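Local coordinates for protein NADH:ubiquinone oxidoreductase, Na translocating, C subunit (PDB 3LWX) that is the C subunit of a sodium-translocating oxidoreductase and contains a domain of the FMN-binding family, at residues E137-K142 / Q164-D168; Q19-I24 / W99-S103; L94-G100 / F116-T122. All blocks are in the same frame, centred on the assembly; numbering follows the deposited sequence.

Contact 2 is the buried one, lying near the centre of the chain, while contacts 1 and 3 are only partly buried and lie farther out. Contacts 2 and 3 share W99 and G100 on strand 97-104: contact 2 lays a helix end on that strand, and contact 3 pairs it with strand 111-118. Contact 1 joins a turn to the short strand 166-168 and meets contact 3 where the rings of F138 and F116 touch. The chemistry follows the location. Contact 3 relies on sheet pairing plus a carboxylate, contact 1 on a direct aspartate-to-backbone bond, a water-bridged glutamate, a second water and an aromatic-aliphatic patch, and contact 2 on a few polar links around tyrosine-isoleucine packing.

Contact 1 (E137-K142 / Q164-D168)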
loop_
_atom_site.group_PDB
_atom_site.type_symbol
_atom_site.label_atom_id
_atom_site.label_comp_id
_atom_site.label_asym_id
_atom_site.label_seq_id
_atom_site.Cartn_x
_atom_site.Cartn_y
_atom_site.Cartn_z
ATOM N N GLU A 137 -8.827 1.249 -9.836
ATOM C CA GLU A 137 -10.097 0.626 -9.498
ATOM C C GLU A 137 -10.344 0.550 -7.997
ATOM O O GLU A 137 -11.495 0.412 -7.559
ATOM C CB GLU A 137 -10.152 -0.774 -10.112
ATOM C CG GLU A 137 -10.231 -0.733 -11.615
ATOM C CD GLU A 137 -11.466 -0.004 -12.081
ATOM O OE1 GLU A 137 -12.585 -0.486 -11.795
ATOM O OE2 GLU A 137 -11.309 1.056 -12.733
ATOM N N PHE A 138 -9.274 0.605 -7.197
ATOM C CA PHE A 138 -9.433 0.536 -5.749
ATOM C C PHE A 138 -10.002 1.814 -5.143
ATOM O O PHE A 138 -10.562 1.791 -4.056
ATOM C CB PHE A 138 -8.098 0.168 -5.084
ATOM C CG PHE A 138 -7.682 -1.262 -5.330
ATOM C CD1 PHE A 138 -8.088 -2.268 -4.488
ATOM C CD2 PHE A 138 -6.914 -1.594 -6.423
ATOM C CE1 PHE A 138 -7.737 -3.572 -4.706
ATOM C CE2 PHE A 138 -6.559 -2.891 -6.649
ATOM C CZ PHE A 138 -6.950 -3.890 -5.778
ATOM N N LYS A 139 -9.863 2.934 -5.837
ATOM C CA LYS A 139 -10.329 4.206 -5.310
ATOM C C LYS A 139 -11.820 4.152 -5.025
ATOM O O LYS A 139 -12.601 3.759 -5.882
ATOM C CB LYS A 139 -10.023 5.322 -6.310
ATOM C CG LYS A 139 -8.532 5.519 -6.567
ATOM C CD LYS A 139 -8.270 6.538 -7.657
ATOM C CE LYS A 139 -6.794 6.785 -7.835
ATOM N NZ LYS A 139 -6.544 7.933 -8.788
ATOM N N GLY A 140 -12.202 4.546 -3.818
ATOM C CA GLY A 140 -13.601 4.570 -3.431
ATOM C C GLY A 140 -14.121 3.277 -2.838
ATOM O O GLY A 140 -15.217 3.247 -2.304
ATOM N N LYS A 141 -13.353 2.193 -2.953
ATOM C CA LYS A 141 -13.752 0.924 -2.358
ATOM C C LYS A 141 -13.477 0.975 -0.852
ATOM O O LYS A 141 -12.630 1.740 -0.400
ATOM C CB LYS A 141 -13.011 -0.245 -3.015
ATOM C CG LYS A 141 -13.138 -0.335 -4.531
ATOM C CD LYS A 141 -14.568 -0.501 -5.015
ATOM C CE LYS A 141 -14.616 -0.728 -6.548
ATOM N NZ LYS A 141 -14.248 0.462 -7.371
ATOM N N LYS A 142 -14.208 0.165 -0.097
ATOM C CA LYS A 142 -14.123 0.147 1.352
ATOM C C LYS A 142 -13.562 -1.172 1.857
ATOM O O LYS A 142 -13.896 -2.244 1.360
ATOM C CB LYS A 142 -15.493 0.433 1.982
ATOM C CG LYS A 142 -15.918 1.888 1.832
ATOM C CD LYS A 142 -17.276 2.158 2.443
ATOM C CE LYS A 142 -17.611 3.648 2.447
ATOM N NZ LYS A 142 -18.942 3.924 3.045
ATOM N N GLN A 164 -19.146 -7.570 -0.504
ATOM C CA GLN A 164 -17.760 -7.181 -0.363
ATOM C C GLN A 164 -17.390 -6.345 -1.575
ATOM O O GLN A 164 -17.834 -6.656 -2.678
ATOM C CB GLN A 164 -16.879 -8.433 -0.321
ATOM C CG GLN A 164 -15.396 -8.149 -0.146
ATOM C CD GLN A 164 -14.496 -9.357 -0.267
ATOM O OE1 GLN A 164 -14.910 -10.416 -0.737
ATOM N NE2 GLN A 164 -13.247 -9.188 0.118
ATOM N N ASP A 165 -16.604 -5.282 -1.403
ATOM C CA ASP A 165 -16.131 -4.521 -2.559
ATOM C C ASP A 165 -15.098 -5.346 -3.320
ATOM O O ASP A 165 -14.408 -6.189 -2.744
ATOM C CB ASP A 165 -15.558 -3.157 -2.158
ATOM C CG ASP A 165 -16.612 -2.054 -2.130
ATOM O OD1 ASP A 165 -17.687 -2.235 -2.729
ATOM O OD2 ASP A 165 -16.339 -0.989 -1.545
ATOM N N TYR A 166 -14.999 -5.093 -4.618
ATOM C CA TYR A 166 -14.123 -5.872 -5.465
ATOM C C TYR A 166 -13.676 -5.056 -6.662
ATOM O O TYR A 166 -14.295 -4.052 -7.031
ATOM C CB TYR A 166 -14.871 -7.140 -5.936
ATOM C CG TYR A 166 -16.070 -6.847 -6.812
ATOM C CD1 TYR A 166 -15.935 -6.715 -8.195
ATOM C CD2 TYR A 166 -17.324 -6.665 -6.257
ATOM C CE1 TYR A 166 -17.017 -6.409 -8.995
ATOM C CE2 TYR A 166 -18.413 -6.362 -7.047
ATOM C CZ TYR A 166 -18.247 -6.230 -8.415
ATOM O OH TYR A 166 -19.324 -5.936 -9.207
ATOM N N VAL A 167 -12.569 -5.504 -7.256
ATOM C CA VAL A 167 -12.054 -4.943 -8.491
ATOM C C VAL A 167 -11.719 -6.090 -9.417
ATOM O O VAL A 167 -11.508 -7.225 -8.987
ATOM C CB VAL A 167 -10.775 -4.103 -8.265
ATOM C CG1 VAL A 167 -11.041 -2.955 -7.291
ATOM C CG2 VAL A 167 -9.613 -4.984 -7.797
ATOM N N ASP A 168 -11.610 -5.790 -10.703
ATOM C CA ASP A 168 -11.165 -6.784 -11.667
ATOM C C ASP A 168 -9.680 -7.095 -11.551
ATOM O O ASP A 168 -8.836 -6.203 -11.388
ATOM C CB ASP A 168 -11.358 -6.295 -13.095
ATOM C CG ASP A 168 -12.787 -6.353 -13.568
ATOM O OD1 ASP A 168 -13.647 -6.955 -12.909
ATOM O OD2 ASP A 168 -13.040 -5.812 -14.666
HETATM O O HOH W 1 -12.716 -3.259 -11.570
HETATM O O HOH W 2 -15.016 -4.821 1.019
#
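The two segments meet through a handful of side-chain conformations; E137, K141 and D165 each have a second one besides that given here. D165 (chi1 -89°) directs its carboxylate at the backbone of 137-142, where OD2 accepts a hydrogen bond from K142 N at 2.8 Å. K141 (m, m, t, m) curls back over its own turn so that NZ donates to E137 O at 2.8 Å, its CE passing 3.4 Å from Y166 O. The turn is type II, F138 to K141, closed by K141 N to F138 O at 3.0 Å, with G140 supplying the positive phi. F138 (chi1 -71°, m) sets its ring against V167 (m), whose CG1 lies over the ring face, 4.1 Å from the centroid in a CH-pi contact, and whose CG2 is 3.5 Å from F138 CZ. Water 1 links E137 OE1 (2.8 Å) to D168 N (2.9 Å), and water 2 links K142 O (2.8 Å) to D165 N (2.9 Å). Within the FMN-binding family region, the turn thus bridges the end of helix 132-135 and strand 166-168. F138 also meets F134 edge-to-face and F116; G140 and K141 backbone bonds reach I111 of strand 111-118, and strand 166-168 parallels strand 153-155.

Contact 2 (Q19-I24 / W99-S103); sequences QILRSI and WGYIS
The firmest link joins the end of the helix to the strand: S103 OG (chi1 69°) donates to S23 O at 2.7 Å. S23 bonds within its own helix, its p rotamer bringing OG to I20 O at 2.7 Å. At the other end, Q19 (m, t, chi3 49°) extends along the strand. Its OE1 takes a weak hydrogen bond from NE1 of W99 (p, chi2 98°) at 3.1 Å, angle 132°, and water 3 bridges Q19 OE1 (2.8 Å) and Y101 OH (2.7 Å). Q19 NE2 binds D15 OD1 in the same helix, and also water 4 at 2.9 Å.

Residues 19-23 lie at the C-terminal end of helix 4-23; I24 has phi/psi -113/26. Residues 99-103 are extended strand, G100 at phi/psi 167/-173, a conformation that calls for glycine. The axes approach to 7.5 Å with their N-to-C directions 36° apart (signed crossing -36°), and the closest CA pair is S23 with I102 at 5.5 Å. Y101, S103, Q19 and S23 point across the interface, whereas I102 points away.

Packing centres on Y101 (m, chi2 -86°). I20 (m, t) sets CG1 over its ring, 3.7 Å from the centroid and 8° off the normal, a CH-pi contact. Nearer the strand backbone, S23 CB lies 3.8 Å from Y101 CB, and I24 CG2 reaches S103 OG at 3.6 Å. R22 turns aside to a salt bridge with D115.

This is helix-on-sheet packing of an alpha+beta fold: helix 4-23 covers one face of the six-stranded antiparallel sheet, the face opposite the one where L98 and F116 meet helix 174-196.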
loop_
_atom_site.group_PDB
_atom_site.type_symbol
_atom_site.label_atom_id
_atom_site.label_comp_id
_atom_site.label_asym_id
_atom_site.label_seq_id
_atom_site.Cartn_x
_atom_site.Cartn_y
_atom_site.Cartn_z
ATOM N N GLN A 19 6.658 5.536 -4.612
ATOM C CA GLN A 19 5.602 4.535 -4.435
ATOM C C GLN A 19 4.544 5.022 -3.439
ATOM O O GLN A 19 3.337 4.919 -3.671
ATOM C CB GLN A 19 6.201 3.225 -3.955
ATOM C CG GLN A 19 7.088 2.535 -4.976
ATOM C CD GLN A 19 7.885 1.413 -4.350
ATOM O OE1 GLN A 19 7.349 0.566 -3.638
ATOM N NE2 GLN A 19 9.187 1.405 -4.611
ATOM N N ILE A 20 5.000 5.515 -2.294
ATOM C CA ILE A 20 4.116 6.051 -1.274
ATOM C C ILE A 20 3.308 7.219 -1.857
ATOM O O ILE A 20 2.085 7.291 -1.666
ATOM C CB ILE A 20 4.939 6.449 -0.033
ATOM C CG1 ILE A 20 5.464 5.182 0.652
ATOM C CG2 ILE A 20 4.089 7.276 0.932
ATOM C CD1 ILE A 20 6.469 5.433 1.762
ATOM N N LEU A 21 3.986 8.128 -2.550
ATOM C CA LEU A 21 3.278 9.242 -3.169
ATOM C C LEU A 21 2.235 8.774 -4.197
ATOM O O LEU A 21 1.123 9.323 -4.246
ATOM C CB LEU A 21 4.273 10.226 -3.788
ATOM C CG LEU A 21 5.055 11.056 -2.773
ATOM C CD1 LEU A 21 6.234 11.736 -3.461
ATOM C CD2 LEU A 21 4.156 12.059 -2.068
ATOM N N ARG A 22 2.565 7.771 -5.003
ATOM C CA ARG A 22 1.581 7.280 -5.978
ATOM C C ARG A 22 0.332 6.759 -5.284
ATOM O O ARG A 22 -0.761 6.870 -5.836
ATOM C CB ARG A 22 2.161 6.213 -6.911
ATOM C CG ARG A 22 3.164 6.768 -7.914
ATOM C CD ARG A 22 3.469 5.774 -9.014
ATOM N NE ARG A 22 4.144 4.561 -8.559
ATOM C CZ ARG A 22 5.455 4.359 -8.533
ATOM N NH1 ARG A 22 6.323 5.301 -8.879
ATOM N NH2 ARG A 22 5.905 3.179 -8.114
ATOM N N SER A 23 0.477 6.201 -4.081
ATOM C CA SER A 23 -0.693 5.709 -3.338
ATOM C C SER A 23 -1.610 6.822 -2.851
ATOM O O SER A 23 -2.749 6.532 -2.483
ATOM C CB SER A 23 -0.283 4.827 -2.161
ATOM O OG SER A 23 0.104 5.554 -1.013
ATOM N N ILE A 24 -1.119 8.077 -2.853
ATOM C CA ILE A 24 -1.948 9.252 -2.578
ATOM C C ILE A 24 -2.077 10.124 -3.833
ATOM O O ILE A 24 -2.301 11.333 -3.750
ATOM C CB ILE A 24 -1.506 10.054 -1.325
ATOM C CG1 ILE A 24 -0.042 10.524 -1.419
ATOM C CG2 ILE A 24 -1.777 9.202 -0.084
ATOM C CD1 ILE A 24 0.326 11.584 -0.371
ATOM N N TRP A 99 4.642 -6.210 -3.409
ATOM C CA TRP A 99 4.508 -5.253 -2.316
ATOM C C TRP A 99 3.685 -4.079 -2.828
ATOM O O TRP A 99 3.231 -4.069 -3.969
ATOM C CB TRP A 99 5.855 -4.815 -1.747
ATOM C CG TRP A 99 6.800 -4.114 -2.680
ATOM C CD1 TRP A 99 6.989 -2.774 -2.790
ATOM C CD2 TRP A 99 7.731 -4.718 -3.580
ATOM N NE1 TRP A 99 7.962 -2.503 -3.704
ATOM C CE2 TRP A 99 8.437 -3.679 -4.207
ATOM C CE3 TRP A 99 8.045 -6.045 -3.907
ATOM C CZ2 TRP A 99 9.427 -3.921 -5.169
ATOM C CZ3 TRP A 99 9.022 -6.280 -4.864
ATOM C CH2 TRP A 99 9.697 -5.229 -5.484
ATOM N N GLY A 100 3.476 -3.066 -1.994
ATOM C CA GLY A 100 2.721 -1.918 -2.409
ATOM C C GLY A 100 2.335 -1.057 -1.232
ATOM O O GLY A 100 2.786 -1.283 -0.101
ATOM N N TYR A 101 1.511 -0.069 -1.522
ATOM C CA TYR A 101 0.980 0.849 -0.518
ATOM C C TYR A 101 -0.470 1.140 -0.857
ATOM O O TYR A 101 -0.831 1.215 -2.037
ATOM C CB TYR A 101 1.777 2.172 -0.480
ATOM C CG TYR A 101 3.207 1.920 -0.114
ATOM C CD1 TYR A 101 3.603 1.849 1.215
ATOM C CD2 TYR A 101 4.152 1.647 -1.098
ATOM C CE1 TYR A 101 4.911 1.527 1.551
ATOM C CE2 TYR A 101 5.466 1.340 -0.771
ATOM C CZ TYR A 101 5.836 1.257 0.561
ATOM O OH TYR A 101 7.117 0.921 0.920
ATOM N N ILE A 102 -1.285 1.332 0.165
ATOM C CA ILE A 102 -2.668 1.705 -0.047
ATOM C C ILE A 102 -3.032 2.765 0.983
ATOM O O ILE A 102 -2.627 2.670 2.145
ATOM C CB ILE A 102 -3.585 0.465 -0.028
ATOM C CG1 ILE A 102 -4.990 0.787 -0.537
ATOM C CG2 ILE A 102 -3.637 -0.144 1.344
ATOM C CD1 ILE A 102 -5.777 -0.471 -0.816
ATOM N N SER A 103 -3.749 3.788 0.531
ATOM C CA SER A 103 -4.132 4.868 1.420
ATOM C C SER A 103 -5.642 4.889 1.591
ATOM O O SER A 103 -6.395 4.545 0.671
ATOM C CB SER A 103 -3.644 6.233 0.905
ATOM O OG SER A 103 -4.323 6.626 -0.268
HETATM O O HOH W 3 8.620 0.055 -1.145
HETATM O O HOH W 4 10.814 -0.816 -3.775
#

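Contact 3 (L94-G100 / F116-T122)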
loop_
_atom_site.group_PDB
_atom_site.type_symbol
_atom_site.label_atom_id
_atom_site.label_comp_id
_atom_site.label_asym_id
_atom_site.label_seq_id
_atom_site.Cartn_x
_atom_site.Cartn_y
_atom_site.Cartn_z
ATOM N N LEU A 94 3.330 -14.868 -8.724
ATOM C CA LEU A 94 3.626 -16.103 -9.422
ATOM C C LEU A 94 5.116 -16.430 -9.424
ATOM O O LEU A 94 5.506 -17.585 -9.218
ATOM C CB LEU A 94 3.109 -16.024 -10.865
ATOM C CG LEU A 94 3.440 -17.214 -11.768
ATOM C CD1 LEU A 94 3.012 -18.548 -11.168
ATOM C CD2 LEU A 94 2.784 -16.987 -13.129
ATOM N N TRP A 95 5.944 -15.418 -9.653
ATOM C CA TRP A 95 7.383 -15.623 -9.838
ATOM C C TRP A 95 8.258 -14.982 -8.781
ATOM O O TRP A 95 9.473 -15.170 -8.792
ATOM C CB TRP A 95 7.824 -15.126 -11.221
ATOM C CG TRP A 95 7.135 -15.796 -12.367
ATOM C CD1 TRP A 95 6.260 -15.219 -13.240
ATOM C CD2 TRP A 95 7.273 -17.167 -12.787
ATOM N NE1 TRP A 95 5.860 -16.128 -14.189
ATOM C CE2 TRP A 95 6.466 -17.328 -13.934
ATOM C CE3 TRP A 95 8.033 -18.253 -12.337
ATOM C CZ2 TRP A 95 6.370 -18.540 -14.617
ATOM C CZ3 TRP A 95 7.939 -19.464 -13.031
ATOM C CH2 TRP A 95 7.101 -19.592 -14.147
ATOM N N GLY A 96 7.663 -14.242 -7.861
ATOM C CA GLY A 96 8.432 -13.607 -6.818
ATOM C C GLY A 96 7.528 -12.766 -5.953
ATOM O O GLY A 96 6.317 -12.775 -6.109
ATOM N N PRO A 97 8.120 -12.035 -5.008
ATOM C CA PRO A 97 7.373 -11.181 -4.095
ATOM C C PRO A 97 6.600 -10.053 -4.755
ATOM O O PRO A 97 6.963 -9.599 -5.850
ATOM C CB PRO A 97 8.487 -10.561 -3.240
ATOM C CG PRO A 97 9.497 -11.664 -3.157
ATOM C CD PRO A 97 9.506 -12.236 -4.544
ATOM N N LEU A 98 5.563 -9.606 -4.056
ATOM C CA LEU A 98 4.784 -8.434 -4.366
ATOM C C LEU A 98 4.870 -7.494 -3.168
ATOM O O LEU A 98 5.110 -7.929 -2.045
ATOM C CB LEU A 98 3.305 -8.743 -4.593
ATOM C CG LEU A 98 2.959 -9.848 -5.576
ATOM C CD1 LEU A 98 1.432 -10.043 -5.641
ATOM C CD2 LEU A 98 3.564 -9.591 -6.969
ATOM N N TRP A 99 4.642 -6.210 -3.409
ATOM C CA TRP A 99 4.508 -5.253 -2.316
ATOM C C TRP A 99 3.685 -4.079 -2.828
ATOM O O TRP A 99 3.231 -4.069 -3.969
ATOM C CB TRP A 99 5.855 -4.815 -1.747
ATOM C CG TRP A 99 6.800 -4.114 -2.680
ATOM C CD1 TRP A 99 6.989 -2.774 -2.790
ATOM C CD2 TRP A 99 7.731 -4.718 -3.580
ATOM N NE1 TRP A 99 7.962 -2.503 -3.704
ATOM C CE2 TRP A 99 8.437 -3.679 -4.207
ATOM C CE3 TRP A 99 8.045 -6.045 -3.907
ATOM C CZ2 TRP A 99 9.427 -3.921 -5.169
ATOM C CZ3 TRP A 99 9.022 -6.280 -4.864
ATOM C CH2 TRP A 99 9.697 -5.229 -5.484
ATOM N N GLY A 100 3.476 -3.066 -1.994
ATOM C CA GLY A 100 2.721 -1.918 -2.409
ATOM C C GLY A 100 2.335 -1.057 -1.232
ATOM O O GLY A 100 2.786 -1.283 -0.101
ATOM N N PHE A 116 1.067 -0.775 -6.556
ATOM C CA PHE A 116 1.531 -2.148 -6.416
ATOM C C PHE A 116 2.828 -2.340 -7.184
ATOM O O PHE A 116 2.963 -1.857 -8.312
ATOM C CB PHE A 116 0.473 -3.149 -6.910
ATOM C CG PHE A 116 -0.859 -3.003 -6.217
ATOM C CD1 PHE A 116 -1.070 -3.531 -4.958
ATOM C CD2 PHE A 116 -1.890 -2.314 -6.809
ATOM C CE1 PHE A 116 -2.280 -3.381 -4.312
ATOM C CE2 PHE A 116 -3.100 -2.155 -6.159
ATOM C CZ PHE A 116 -3.286 -2.688 -4.922
ATOM N N SER A 117 3.705 -3.143 -6.594
ATOM C CA SER A 117 5.008 -3.436 -7.136
ATOM C C SER A 117 5.299 -4.931 -7.065
ATOM O O SER A 117 4.638 -5.690 -6.358
ATOM C CB SER A 117 6.094 -2.687 -6.373
ATOM O OG SER A 117 5.971 -1.286 -6.539
ATOM N N HIS A 118 6.334 -5.346 -7.784
ATOM C CA HIS A 118 6.705 -6.751 -7.830
ATOM C C HIS A 118 8.156 -6.898 -8.244
ATOM O O HIS A 118 8.748 -6.021 -8.874
ATOM C CB HIS A 118 5.821 -7.511 -8.821
ATOM C CG HIS A 118 5.940 -6.986 -10.209
ATOM N ND1 HIS A 118 6.842 -7.493 -11.121
ATOM C CD2 HIS A 118 5.359 -5.909 -10.797
ATOM C CE1 HIS A 118 6.775 -6.771 -12.223
ATOM N NE2 HIS A 118 5.892 -5.798 -12.053
ATOM N N GLN A 119 8.711 -8.042 -7.892
ATOM C CA GLN A 119 10.100 -8.368 -8.201
ATOM C C GLN A 119 10.315 -8.907 -9.596
ATOM O O GLN A 119 11.305 -8.577 -10.238
ATOM C CB GLN A 119 10.586 -9.410 -7.188
ATOM C CG GLN A 119 12.050 -9.881 -7.321
ATOM C CD GLN A 119 12.316 -11.064 -8.279
ATOM O OE1 GLN A 119 13.445 -11.232 -8.744
ATOM N NE2 GLN A 119 11.301 -11.886 -8.554
ATOM N N GLY A 120 9.419 -9.773 -10.047
ATOM C CA GLY A 120 9.637 -10.470 -11.306
ATOM C C GLY A 120 8.418 -10.996 -12.012
ATOM O O GLY A 120 8.498 -12.021 -12.698
ATOM N N GLU A 121 7.292 -10.297 -11.872
ATOM C CA GLU A 121 6.090 -10.713 -12.602
ATOM C C GLU A 121 6.232 -10.393 -14.095
ATOM O O GLU A 121 7.044 -9.565 -14.500
ATOM C CB GLU A 121 4.816 -10.130 -11.995
ATOM C CG GLU A 121 4.618 -10.486 -10.509
ATOM C CD GLU A 121 4.555 -11.976 -10.255
ATOM O OE1 GLU A 121 3.496 -12.585 -10.546
ATOM O OE2 GLU A 121 5.547 -12.535 -9.724
ATOM N N THR A 122 5.422 -11.055 -14.898
ATOM C CA THR A 122 5.604 -11.041 -16.351
ATOM C C THR A 122 4.963 -9.849 -17.043
ATOM O O THR A 122 3.779 -9.609 -16.877
ATOM C CB THR A 122 5.052 -12.348 -16.943
ATOM O OG1 THR A 122 5.747 -13.421 -16.324
ATOM C CG2 THR A 122 5.188 -12.426 -18.451
HETATM O O HOH W 5 7.375 -10.922 -8.455
#
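These segments form the open end of the antiparallel beta hairpin made by strands 97-104 and 111-118, together with the loops that flank it. The strand axes lie 4.5 Å apart at 154°. W99 and S117 are a hydrogen-bonded pair, with W99 N to S117 O at 3.0 Å and S117 N to W99 O at 2.8 Å; L98-H118 and G100-F116, on either side of it, are non-hydrogen-bonded pairs. Q119 N to P97 O, at 3.1 Å, carries the pairing one step into the loop. G100 adopts phi/psi 167/-173, where a CB would jam against W99 O and press on F116 CA; a CB on G96 would clash with Q119 NE2 in the conformer given.

On one face W99, in the p rotamer, folds its indole across the neighbouring strand, so that S117 CB sits 3.4 Å from the centroid of the five-membered ring in a CH-pi contact. L98, H118 and F116 belong to the other face. There L98 CD2 packs 3.6 Å from H118 CB and 3.8 Å from E121 CG, and L98 and F116 both reach M183 of helix 174-196. H118 is also p, and its ND1 accepts a hydrogen bond from E121 N at 2.9 Å.

The buried carboxylate of E121 ties the two loops together: OE1 accepts a hydrogen bond from L94 N and OE2 one from W95 N, each at 2.9 Å, while OE1 also bonds to T176 OG1. Water 5 completes the junction, bound to G120 N at 2.8 Å and donating to P97 O at 3.0 Å and E121 OE2 at 2.7 Å.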